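Side-chain contacts in AxyAgu115A (Amphibacillus xylanus NBRC 15112, PDB 6NPS), which probably hydrolyses glycosidic bonds as a family GH115 alpha-glucuronidase acting on glucuronic acid side groups of the hemicellulose arabinoglucuronoxylan: residues 30-35 / 65-70; 830-835 / 844-849; 536-541 / 588-593; 358-363 / 378-383. The protein carries 3 engineered substitutions. All coordinates share one frame; numbering follows the deposited sequence.

Interaction 1: residues 30-35 / 65-70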
# COMPACT_ATOMS: atom_id res chain seq x y z
N SER A 30 7.45 -36.59 -54.47
CA SER A 30 8.21 -35.34 -54.48
C SER A 30 8.62 -34.92 -53.08
O SER A 30 9.76 -34.47 -52.86
CB SER A 30 7.35 -34.25 -55.12
OG SER A 30 8.16 -33.31 -55.79
N GLY A 31 7.71 -35.03 -52.12
CA GLY A 31 8.02 -34.63 -50.76
C GLY A 31 9.09 -35.50 -50.12
O GLY A 31 9.89 -35.02 -49.32
N VAL A 32 9.09 -36.80 -50.42
CA VAL A 32 10.10 -37.71 -49.89
C VAL A 32 11.47 -37.37 -50.46
O VAL A 32 12.46 -37.30 -49.72
CB VAL A 32 9.69 -39.17 -50.19
CG1 VAL A 32 10.85 -40.12 -49.86
CG2 VAL A 32 8.43 -39.51 -49.41
N ARG A 33 11.55 -37.09 -51.76
CA ARG A 33 12.81 -36.65 -52.35
C ARG A 33 13.32 -35.37 -51.70
O ARG A 33 14.52 -35.26 -51.41
CB ARG A 33 12.62 -36.45 -53.86
CG ARG A 33 13.77 -36.99 -54.71
CD ARG A 33 13.28 -37.49 -56.06
NE ARG A 33 12.33 -36.55 -56.65
CZ ARG A 33 11.22 -36.90 -57.30
NH1 ARG A 33 10.91 -38.18 -57.45
NH2 ARG A 33 10.41 -35.96 -57.78
N LYS A 34 12.43 -34.41 -51.41
CA LYS A 34 12.85 -33.18 -50.72
C LYS A 34 13.38 -33.45 -49.31
O LYS A 34 14.31 -32.77 -48.85
CB LYS A 34 11.69 -32.18 -50.64
CG LYS A 34 11.19 -31.72 -51.99
CD LYS A 34 9.98 -30.83 -51.84
CE LYS A 34 10.39 -29.36 -51.73
NZ LYS A 34 9.74 -28.55 -52.81
N ILE A 35 12.76 -34.38 -48.57
CA ILE A 35 13.29 -34.72 -47.25
C ILE A 35 14.65 -35.42 -47.40
O ILE A 35 15.59 -35.16 -46.64
CB ILE A 35 12.26 -35.60 -46.50
CG1 ILE A 35 10.97 -34.81 -46.22
CG2 ILE A 35 12.86 -36.21 -45.24
CD1 ILE A 35 11.16 -33.67 -45.26
N VAL A 65 22.68 -45.81 -49.77
CA VAL A 65 21.46 -45.60 -49.01
C VAL A 65 20.31 -45.71 -50.01
O VAL A 65 20.30 -45.00 -51.02
CB VAL A 65 21.45 -44.23 -48.30
CG1 VAL A 65 20.08 -43.97 -47.69
CG2 VAL A 65 22.58 -44.13 -47.21
N LEU A 66 19.40 -46.66 -49.77
CA LEU A 66 18.30 -46.95 -50.69
C LEU A 66 17.00 -46.72 -49.93
O LEU A 66 16.70 -47.44 -48.98
CB LEU A 66 18.38 -48.38 -51.22
CG LEU A 66 19.70 -48.84 -51.86
CD1 LEU A 66 19.66 -50.32 -52.26
CD2 LEU A 66 20.02 -47.99 -53.07
N TYR A 67 16.25 -45.69 -50.33
CA TYR A 67 15.04 -45.30 -49.62
C TYR A 67 13.84 -45.29 -50.57
O TYR A 67 13.98 -45.21 -51.79
CB TYR A 67 15.20 -43.93 -48.97
CG TYR A 67 15.23 -42.78 -49.97
CD1 TYR A 67 16.43 -42.35 -50.52
CD2 TYR A 67 14.04 -42.16 -50.38
CE1 TYR A 67 16.46 -41.32 -51.44
CE2 TYR A 67 14.06 -41.13 -51.31
CZ TYR A 67 15.27 -40.71 -51.83
OH TYR A 67 15.30 -39.68 -52.74
N GLY A 68 12.65 -45.38 -50.00
CA GLY A 68 11.46 -45.42 -50.83
C GLY A 68 10.23 -45.62 -49.99
O GLY A 68 10.30 -45.93 -48.79
N THR A 69 9.08 -45.42 -50.65
CA THR A 69 7.75 -45.65 -50.11
C THR A 69 7.17 -46.87 -50.80
O THR A 69 7.22 -46.97 -52.03
CB THR A 69 6.83 -44.44 -50.35
OG1 THR A 69 7.45 -43.25 -49.87
CG2 THR A 69 5.48 -44.62 -49.64
N VAL A 70 6.67 -47.82 -50.01
CA VAL A 70 6.08 -49.02 -50.60
C VAL A 70 5.02 -48.61 -51.62
O VAL A 70 4.27 -47.65 -51.40
CB VAL A 70 5.47 -49.93 -49.52
CG1 VAL A 70 4.80 -51.15 -50.18
CG2 VAL A 70 6.50 -50.41 -48.52

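Interaction 2: residues 830-835 / 844-849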
# COMPACT_ATOMS: atom_id res chain seq x y z
N ILE A 830 1.24 -36.47 -4.56
CA ILE A 830 0.81 -37.87 -4.65
C ILE A 830 -0.48 -37.88 -5.43
O ILE A 830 -1.27 -36.94 -5.38
CB ILE A 830 0.64 -38.54 -3.27
CG1 ILE A 830 -0.46 -37.84 -2.45
CG2 ILE A 830 1.97 -38.57 -2.48
CD1 ILE A 830 -0.80 -38.61 -1.17
N LYS A 831 -0.68 -38.95 -6.20
CA LYS A 831 -1.85 -39.08 -7.06
C LYS A 831 -2.16 -40.57 -7.18
O LYS A 831 -1.25 -41.39 -7.23
CB LYS A 831 -1.58 -38.44 -8.43
CG LYS A 831 -2.77 -38.53 -9.37
CD LYS A 831 -2.45 -37.96 -10.75
CE LYS A 831 -3.66 -38.07 -11.65
NZ LYS A 831 -3.42 -37.53 -13.02
N ALA A 832 -3.44 -40.91 -7.23
CA ALA A 832 -3.82 -42.31 -7.35
C ALA A 832 -3.71 -42.80 -8.79
O ALA A 832 -4.10 -42.10 -9.72
CB ALA A 832 -5.24 -42.55 -6.84
N PHE A 833 -3.19 -44.02 -8.96
CA PHE A 833 -3.16 -44.68 -10.27
C PHE A 833 -3.81 -46.05 -10.15
O PHE A 833 -3.57 -46.76 -9.16
CB PHE A 833 -1.72 -44.86 -10.80
CG PHE A 833 -1.07 -43.58 -11.22
CD1 PHE A 833 -1.00 -43.23 -12.58
CD2 PHE A 833 -0.54 -42.72 -10.28
CE1 PHE A 833 -0.41 -42.02 -12.96
CE2 PHE A 833 0.05 -41.53 -10.66
CZ PHE A 833 0.12 -41.18 -11.99
N PRO A 834 -4.57 -46.50 -11.17
CA PRO A 834 -4.90 -45.84 -12.45
C PRO A 834 -5.71 -44.54 -12.27
O PRO A 834 -6.43 -44.41 -11.29
CB PRO A 834 -5.75 -46.91 -13.19
CG PRO A 834 -5.37 -48.19 -12.57
CD PRO A 834 -5.09 -47.88 -11.11
N THR A 835 -5.59 -43.61 -13.21
CA THR A 835 -6.12 -42.26 -13.05
C THR A 835 -7.58 -42.10 -13.47
O THR A 835 -8.16 -41.05 -13.18
CB THR A 835 -5.34 -41.23 -13.89
OG1 THR A 835 -5.52 -41.54 -15.29
CG2 THR A 835 -3.90 -41.25 -13.56
N ASP A 844 -12.70 -50.18 -3.39
CA ASP A 844 -11.45 -50.26 -4.13
C ASP A 844 -10.53 -49.05 -3.92
O ASP A 844 -9.46 -49.01 -4.52
CB ASP A 844 -11.74 -50.43 -5.63
CG ASP A 844 -12.60 -49.27 -6.19
OD1 ASP A 844 -12.77 -49.17 -7.42
OD2 ASP A 844 -13.08 -48.44 -5.39
N ALA A 845 -10.92 -48.06 -3.12
CA ALA A 845 -10.11 -46.85 -3.00
C ALA A 845 -8.81 -47.13 -2.25
O ALA A 845 -8.85 -47.63 -1.13
CB ALA A 845 -10.88 -45.76 -2.25
N PRO A 846 -7.66 -46.77 -2.80
CA PRO A 846 -6.41 -46.82 -2.02
C PRO A 846 -6.30 -45.62 -1.09
O PRO A 846 -6.98 -44.60 -1.25
CB PRO A 846 -5.32 -46.73 -3.10
CG PRO A 846 -5.94 -45.77 -4.12
CD PRO A 846 -7.45 -46.19 -4.14
N PHE A 847 -5.40 -45.74 -0.11
CA PHE A 847 -5.20 -44.64 0.83
C PHE A 847 -3.72 -44.49 1.18
O PHE A 847 -2.90 -45.39 0.95
CB PHE A 847 -6.07 -44.78 2.10
CG PHE A 847 -5.75 -45.94 3.01
CD1 PHE A 847 -4.73 -45.84 3.94
CD2 PHE A 847 -6.54 -47.09 3.01
CE1 PHE A 847 -4.45 -46.87 4.81
CE2 PHE A 847 -6.26 -48.13 3.89
CZ PHE A 847 -5.22 -48.01 4.79
N VAL A 848 -3.39 -43.31 1.70
CA VAL A 848 -2.13 -43.05 2.38
C VAL A 848 -2.49 -42.65 3.80
O VAL A 848 -3.56 -42.11 4.06
CB VAL A 848 -1.26 -41.95 1.71
CG1 VAL A 848 -0.67 -42.50 0.40
CG2 VAL A 848 -2.07 -40.68 1.45
N GLU A 849 -1.58 -42.94 4.72
CA GLU A 849 -1.84 -42.70 6.14
C GLU A 849 -0.71 -41.87 6.74
O GLU A 849 0.46 -42.24 6.62
CB GLU A 849 -1.99 -44.04 6.87
CG GLU A 849 -2.26 -43.97 8.37
CD GLU A 849 -2.44 -45.38 8.97
OE1 GLU A 849 -3.44 -46.05 8.63
OE2 GLU A 849 -1.58 -45.82 9.76

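Interaction 3: residues 536-541 / 588-593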
# COMPACT_ATOMS: atom_id res chain seq x y z
N HIS A 536 11.20 -17.81 5.16
CA HIS A 536 12.38 -17.71 4.30
C HIS A 536 12.06 -18.03 2.83
O HIS A 536 12.97 -18.42 2.09
CB HIS A 536 13.53 -18.64 4.75
CG HIS A 536 13.86 -18.54 6.21
ND1 HIS A 536 14.74 -17.61 6.71
CD2 HIS A 536 13.45 -19.29 7.27
CE1 HIS A 536 14.85 -17.77 8.03
NE2 HIS A 536 14.07 -18.78 8.39
N GLU A 537 10.81 -17.90 2.39
CA GLU A 537 10.52 -18.35 1.02
C GLU A 537 11.20 -17.46 -0.01
O GLU A 537 11.78 -17.97 -0.98
CB GLU A 537 9.01 -18.52 0.76
CG GLU A 537 8.09 -17.27 0.72
CD GLU A 537 6.59 -17.60 0.41
OE1 GLU A 537 6.19 -18.81 0.46
OE2 GLU A 537 5.81 -16.65 0.15
N THR A 538 11.21 -16.13 0.21
CA THR A 538 11.90 -15.25 -0.72
C THR A 538 13.39 -15.51 -0.76
O THR A 538 13.98 -15.65 -1.83
CB THR A 538 11.60 -13.79 -0.38
OG1 THR A 538 10.29 -13.47 -0.87
CG2 THR A 538 12.58 -12.81 -1.03
N ASP A 539 14.05 -15.58 0.41
CA ASP A 539 15.50 -15.75 0.39
C ASP A 539 15.92 -17.13 -0.09
O ASP A 539 16.98 -17.27 -0.73
CB ASP A 539 16.06 -15.48 1.79
CG ASP A 539 16.03 -13.98 2.14
OD1 ASP A 539 15.65 -13.64 3.28
OD2 ASP A 539 16.36 -13.13 1.26
N GLN A 540 15.15 -18.17 0.21
CA GLN A 540 15.49 -19.48 -0.36
C GLN A 540 15.38 -19.46 -1.89
O GLN A 540 16.23 -20.02 -2.58
CB GLN A 540 14.60 -20.57 0.24
CG GLN A 540 15.17 -21.04 1.56
CD GLN A 540 14.19 -21.78 2.45
OE1 GLN A 540 13.09 -22.16 2.03
NE2 GLN A 540 14.60 -22.00 3.70
N LEU A 541 14.34 -18.83 -2.44
CA LEU A 541 14.23 -18.79 -3.91
C LEU A 541 15.33 -17.91 -4.52
O LEU A 541 15.96 -18.29 -5.52
CB LEU A 541 12.84 -18.29 -4.30
CG LEU A 541 12.51 -18.20 -5.78
CD1 LEU A 541 12.91 -19.55 -6.46
CD2 LEU A 541 11.01 -17.94 -5.95
N ASN A 588 12.44 -6.59 -5.28
CA ASN A 588 11.53 -5.47 -5.09
C ASN A 588 10.67 -5.67 -3.84
O ASN A 588 10.38 -4.71 -3.11
CB ASN A 588 10.66 -5.30 -6.37
CG ASN A 588 9.76 -4.06 -6.34
OD1 ASN A 588 8.71 -4.06 -6.99
ND2 ASN A 588 10.19 -3.00 -5.66
N GLY A 589 10.24 -6.91 -3.60
CA GLY A 589 9.53 -7.20 -2.36
C GLY A 589 10.37 -6.93 -1.11
O GLY A 589 9.88 -6.34 -0.15
N LYS A 590 11.64 -7.34 -1.12
CA LYS A 590 12.51 -7.01 0.02
C LYS A 590 12.72 -5.51 0.15
O LYS A 590 12.70 -4.97 1.26
CB LYS A 590 13.85 -7.72 -0.11
CG LYS A 590 13.75 -9.26 -0.03
CD LYS A 590 15.14 -9.89 -0.26
CE LYS A 590 16.09 -9.37 0.74
NZ LYS A 590 16.76 -10.51 1.37
N ASN A 591 12.88 -4.82 -1.00
CA ASN A 591 13.09 -3.37 -1.01
C ASN A 591 11.92 -2.65 -0.37
O ASN A 591 12.09 -1.80 0.52
CB ASN A 591 13.29 -2.90 -2.46
CG ASN A 591 13.05 -1.39 -2.63
OD1 ASN A 591 12.08 -0.98 -3.31
ND2 ASN A 591 13.91 -0.56 -2.01
N LYS A 592 10.71 -2.97 -0.83
CA LYS A 592 9.51 -2.34 -0.31
C LYS A 592 9.34 -2.61 1.18
O LYS A 592 8.94 -1.72 1.93
CB LYS A 592 8.31 -2.88 -1.08
CG LYS A 592 6.95 -2.34 -0.67
CD LYS A 592 5.88 -2.93 -1.63
CE LYS A 592 4.45 -2.55 -1.24
NZ LYS A 592 3.77 -3.65 -0.50
N TYR A 593 9.58 -3.85 1.61
CA TYR A 593 9.37 -4.22 3.02
C TYR A 593 10.38 -3.50 3.92
O TYR A 593 10.03 -3.00 5.00
CB TYR A 593 9.49 -5.74 3.16
CG TYR A 593 9.40 -6.27 4.58
CD1 TYR A 593 8.18 -6.67 5.13
CD2 TYR A 593 10.53 -6.37 5.38
CE1 TYR A 593 8.10 -7.18 6.43
CE2 TYR A 593 10.46 -6.86 6.69
CZ TYR A 593 9.23 -7.26 7.21
OH TYR A 593 9.16 -7.74 8.50

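Interaction 4: residues 358-363 / 378-383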
# COMPACT_ATOMS: atom_id res chain seq x y z
N PRO A 358 -20.10 -26.81 -22.64
CA PRO A 358 -21.52 -26.84 -22.23
C PRO A 358 -22.50 -27.09 -23.37
O PRO A 358 -23.58 -27.64 -23.14
CB PRO A 358 -21.72 -25.45 -21.60
CG PRO A 358 -20.36 -25.07 -21.08
CD PRO A 358 -19.40 -25.62 -22.10
N PHE A 359 -22.16 -26.70 -24.60
CA PHE A 359 -23.08 -26.93 -25.71
C PHE A 359 -23.15 -28.41 -26.06
O PHE A 359 -24.19 -28.91 -26.50
CB PHE A 359 -22.66 -26.12 -26.94
CG PHE A 359 -22.65 -24.62 -26.73
CD1 PHE A 359 -23.32 -24.03 -25.66
CD2 PHE A 359 -21.99 -23.79 -27.62
CE1 PHE A 359 -23.32 -22.65 -25.48
CE2 PHE A 359 -21.98 -22.41 -27.45
CZ PHE A 359 -22.64 -21.84 -26.37
N PHE A 360 -22.05 -29.13 -25.83
CA PHE A 360 -21.97 -30.54 -26.23
C PHE A 360 -22.85 -31.41 -25.34
O PHE A 360 -23.68 -32.18 -25.83
CB PHE A 360 -20.50 -30.99 -26.19
CG PHE A 360 -20.29 -32.46 -26.50
CD1 PHE A 360 -20.62 -32.98 -27.75
CD2 PHE A 360 -19.76 -33.32 -25.54
CE1 PHE A 360 -20.42 -34.32 -28.03
CE2 PHE A 360 -19.57 -34.66 -25.81
CZ PHE A 360 -19.89 -35.17 -27.05
N TYR A 361 -22.71 -31.26 -24.02
CA TYR A 361 -23.41 -32.13 -23.07
C TYR A 361 -24.88 -31.74 -22.91
O TYR A 361 -25.77 -32.59 -23.05
CB TYR A 361 -22.68 -32.11 -21.74
CG TYR A 361 -21.26 -32.65 -21.80
CD1 TYR A 361 -21.01 -33.98 -22.14
CD2 TYR A 361 -20.17 -31.84 -21.47
CE1 TYR A 361 -19.72 -34.48 -22.18
CE2 TYR A 361 -18.87 -32.34 -21.50
CZ TYR A 361 -18.65 -33.66 -21.86
OH TYR A 361 -17.36 -34.14 -21.89
N GLY A 362 -25.16 -30.46 -22.63
CA GLY A 362 -26.52 -29.97 -22.39
C GLY A 362 -26.87 -29.85 -20.92
O GLY A 362 -26.01 -29.51 -20.10
N ASP A 363 -28.11 -30.07 -20.61
CA ASP A 363 -28.60 -29.99 -19.26
C ASP A 363 -29.87 -30.78 -19.14
O ASP A 363 -30.35 -31.34 -20.11
CB ASP A 363 -28.77 -28.55 -18.78
CG ASP A 363 -29.97 -27.84 -19.39
OD1 ASP A 363 -30.02 -26.62 -19.20
OD2 ASP A 363 -30.84 -28.45 -20.04
N VAL A 378 -16.83 -38.12 -36.45
CA VAL A 378 -16.13 -36.86 -36.22
C VAL A 378 -15.23 -36.96 -34.99
O VAL A 378 -15.64 -37.50 -33.94
CB VAL A 378 -17.14 -35.70 -36.07
CG1 VAL A 378 -16.42 -34.39 -35.70
CG2 VAL A 378 -17.93 -35.52 -37.36
N ILE A 379 -14.01 -36.44 -35.10
CA ILE A 379 -13.16 -36.31 -33.92
C ILE A 379 -13.71 -35.23 -33.00
O ILE A 379 -13.96 -34.11 -33.44
CB ILE A 379 -11.72 -35.95 -34.32
CG1 ILE A 379 -11.11 -37.02 -35.24
CG2 ILE A 379 -10.86 -35.76 -33.05
CD1 ILE A 379 -10.02 -36.43 -36.14
N LEU A 380 -13.85 -35.54 -31.71
CA LEU A 380 -14.40 -34.59 -30.74
C LEU A 380 -13.23 -34.05 -29.95
O LEU A 380 -12.63 -34.77 -29.13
CB LEU A 380 -15.46 -35.25 -29.85
CG LEU A 380 -16.70 -35.77 -30.61
CD1 LEU A 380 -17.64 -36.59 -29.74
CD2 LEU A 380 -17.47 -34.60 -31.19
N MET A 381 -12.85 -32.81 -30.24
CA MET A 381 -11.63 -32.28 -29.67
C MET A 381 -11.95 -31.59 -28.35
O MET A 381 -12.64 -30.56 -28.35
CB MET A 381 -10.92 -31.33 -30.62
CG MET A 381 -9.54 -30.95 -30.03
SD MET A 381 -8.68 -29.73 -31.01
CE MET A 381 -9.83 -28.38 -30.92
N LEU A 382 -11.51 -32.19 -27.24
CA LEU A 382 -11.61 -31.57 -25.92
C LEU A 382 -10.48 -30.55 -25.77
O LEU A 382 -9.50 -30.54 -26.53
CB LEU A 382 -11.53 -32.64 -24.81
CG LEU A 382 -12.64 -33.70 -24.92
CD1 LEU A 382 -12.35 -34.97 -24.15
CD2 LEU A 382 -13.97 -33.12 -24.49
N CYS A 383 -10.60 -29.69 -24.77
CA CYS A 383 -9.63 -28.62 -24.62
C CYS A 383 -9.28 -28.51 -23.16
O CYS A 383 -10.11 -28.82 -22.29
CB CYS A 383 -10.19 -27.29 -25.15
SG CYS A 383 -10.85 -27.48 -26.89

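Interaction 1: residues 30-35 / 65-70
Val32 and Tyr67 carry this contact, the valine reaching from helix 30-47 to the ring that rises from strand 64-69. CG1 of Val32 lies 3.7 Å from CE2 of Tyr67 and 3.8 Å from its CD2, so a single methyl spans one side bond of the ring, and the two side chains pass each other pointing in opposite directions. Val32 holds CG1 anti to its own backbone N (chi1 170°); CG2, beside that nitrogen, turns instead to Thr69, 3.9 Å from its OG1. The valine thus works as a fork, one branch for each of two residues on the same side of the strand. Between them Gly68 brings the strand's backbone nearest to the helix, its CA 7.9 Å from that of Val32. The short segments run roughly antiparallel, at 150°, with axes 9.5 Å apart: a helix laid against the face of a mixed four-stranded sheet. Tyr67 stands with CG between its backbone N and carbonyl carbon (chi1 71°), which sends the ring out toward the helix, and its OH ends 3.7 Å from CG of Arg33, a van der Waals touch on the aliphatic base of a chain whose NH1 makes a weak hydrogen bond to the carbonyl O of Glu25. Thr69 OG1 makes its hydrogen bond to Thr123 on helix 120-133, and Leu127 of that helix also packs on Tyr67.

Interaction 2: residues 830-835 / 844-849
Ile830 and Val848 meet tip to tip, and theirs is the tight end of this contact. CD1 of Ile830 comes to 3.6 Å from CG2 of Val848, with CG1 of the same valine further off at 4.2 Å, so the isoleucine's terminal methyl leans on one branch of the valine more than on the other. The torsions explain the meeting. Ile830 places CG1 between its backbone N and carbonyl carbon (chi1 63°) and then extends, with chi2 at 171°, which carries CD1 out toward Val848. Val848 answers with CG2, likewise set between N and carbonyl carbon.

Two residues along, the packing is looser. CB of Ala832 faces the ring of Pro846, but its closest approach is 4.3 Å, to CG. This is despite the backbones being nearer here: the CA atoms of Ala832 and Pro846 are 7.4 Å apart, against 9.2 Å for Ile830 and Val848. The short alanine reaches little, and the long isoleucine makes up the wider gap. The loose end is not a solvent side, since all four residues are buried; Ala934 packs on Ala832, Tyr839 on Pro846, and Phe817 and Phe801 on Val848.

Strands 828-833 and 847-854 are not hydrogen-bonded neighbours: the first pairs with 814-821 and 940-948, the second with 786-788, 803-808 and 926-934. Their side chains meet across an apolar interior, the kind of core packing found between the strand layers of a beta-sandwich, in keeping with the C-terminal GH115 domain and its galactose-binding-domain-like clan.

Interaction 3: residues 536-541 / 588-593
Thr538 and Asp539, in the first turn of helix 537-558, both lean on one residue of helix 564-596, Lys590. The turn is entered from His536, at the N-cap position, whose carbonyl O accepts the backbone N-H of Gln540.

Thr538 follows with its CB directed at the other helix. Its methyl CG2, anti to the backbone N, packs against the aliphatic part of Lys590, 3.9 Å from CG and 4.0 Å from CD, the two side chains lying alongside with their ends pointing opposite ways. OG1 on the other branch is spent inside its own neighbourhood, hydrogen-bonded to the carbonyl O of His531.

Asp539 supplies the charge. Its OD2 receives a hydrogen bond from NZ of Lys590 at 2.7 Å, part of a salt bridge, and the ammonium sits on the syn side of that oxygen; OD1 stays 3.8 Å from NZ, so the grip is one-sided. The two chains meet nearly perpendicular. Lys590 gets there by bending: extended at chi2, it folds at chi3 (58°) and again at chi4 (129°), which brings NZ round to the carboxylate after CG and CD have passed the threonine methyl. NZ also hydrogen bonds to O2 of a glycerol, probably from the crystallisation liquor, that lies close to Asp539 too, so the ammonium has two partners at a partly exposed spot.

The closest CA atoms, those of Thr538 and Lys590, are 8.3 Å apart. Leu605 of helix 601-629 also touches Lys590. The start of helix 537-558 thus lies beside the last turns of helix 564-596, which runs back after a short connection: an antiparallel helical hairpin.

Interaction 4: residues 358-363 / 378-383
A beta-alpha-beta unit of the barrel, strand 348-351, helix 356-361 and strand 379-383, is closed here by the packing of its helix on its second strand. The main touch is between Phe360 and Leu380. CD1 of the leucine lies 3.8 Å from CZ of Phe360 and 4.0 Å from its CE1, at the far end of the ring and at an oblique angle. Phe360 extends with CG anti to the backbone N (chi1 176°), which points the ring toward the strand, and Leu380 lies almost perpendicular to it, offering a single methyl. The nearest CA atoms, of Phe360 and Leu380, are 9.7 Å apart, a distance bridged by the two side chains.

The next pair is lighter. OH of Tyr361 reaches CD2 of Leu382 at 4.4 Å, a looser touch, while the same hydroxyl hydrogen bonds to Thr392. Phe360 and Tyr361, neighbours in the helix, also pack on each other: CD2 of Phe360 sits over one face of the tyrosine ring, nearer its margin than its middle and 3.5 Å from its plane, and CZ of Tyr361 lies in the plane of the phenylalanine ring, at its edge.

On the strand side, Leu380 also touches His401 and Tyr405, and Leu382 touches Met407. Gly362, with positive phi, ends the helix, and its carbonyl O hydrogen bonds to Arg874. Side chains of a short helix set on the outward-facing leucines of a parallel strand are the usual wall packing of a TIM barrel, the fold of the GH115 family's clan.

In the fold
The four contacts follow one another along the chain in the order 1, 4, 3, 2, and none touches another. Interactions 4 and 2 are closest, with nearest atoms about 13 Å apart and centres 29 Å apart; they belong to the family's barrel and C-terminal ranges, and Lys831 and Thr835 of interaction 2 reach Glu433 and Asp440 on helix 428-440. Interaction 3 lies about 19 Å from interaction 2 between nearest atoms, and its Glu537 binds backbone N-H groups of Tyr957 and Leu958. Interactions 1 and 3 are the furthest apart, their centres 58 Å from each other on opposite sides of the chain's centre. A bound glycerol, probably from the crystallisation liquor, sits beside interaction 3.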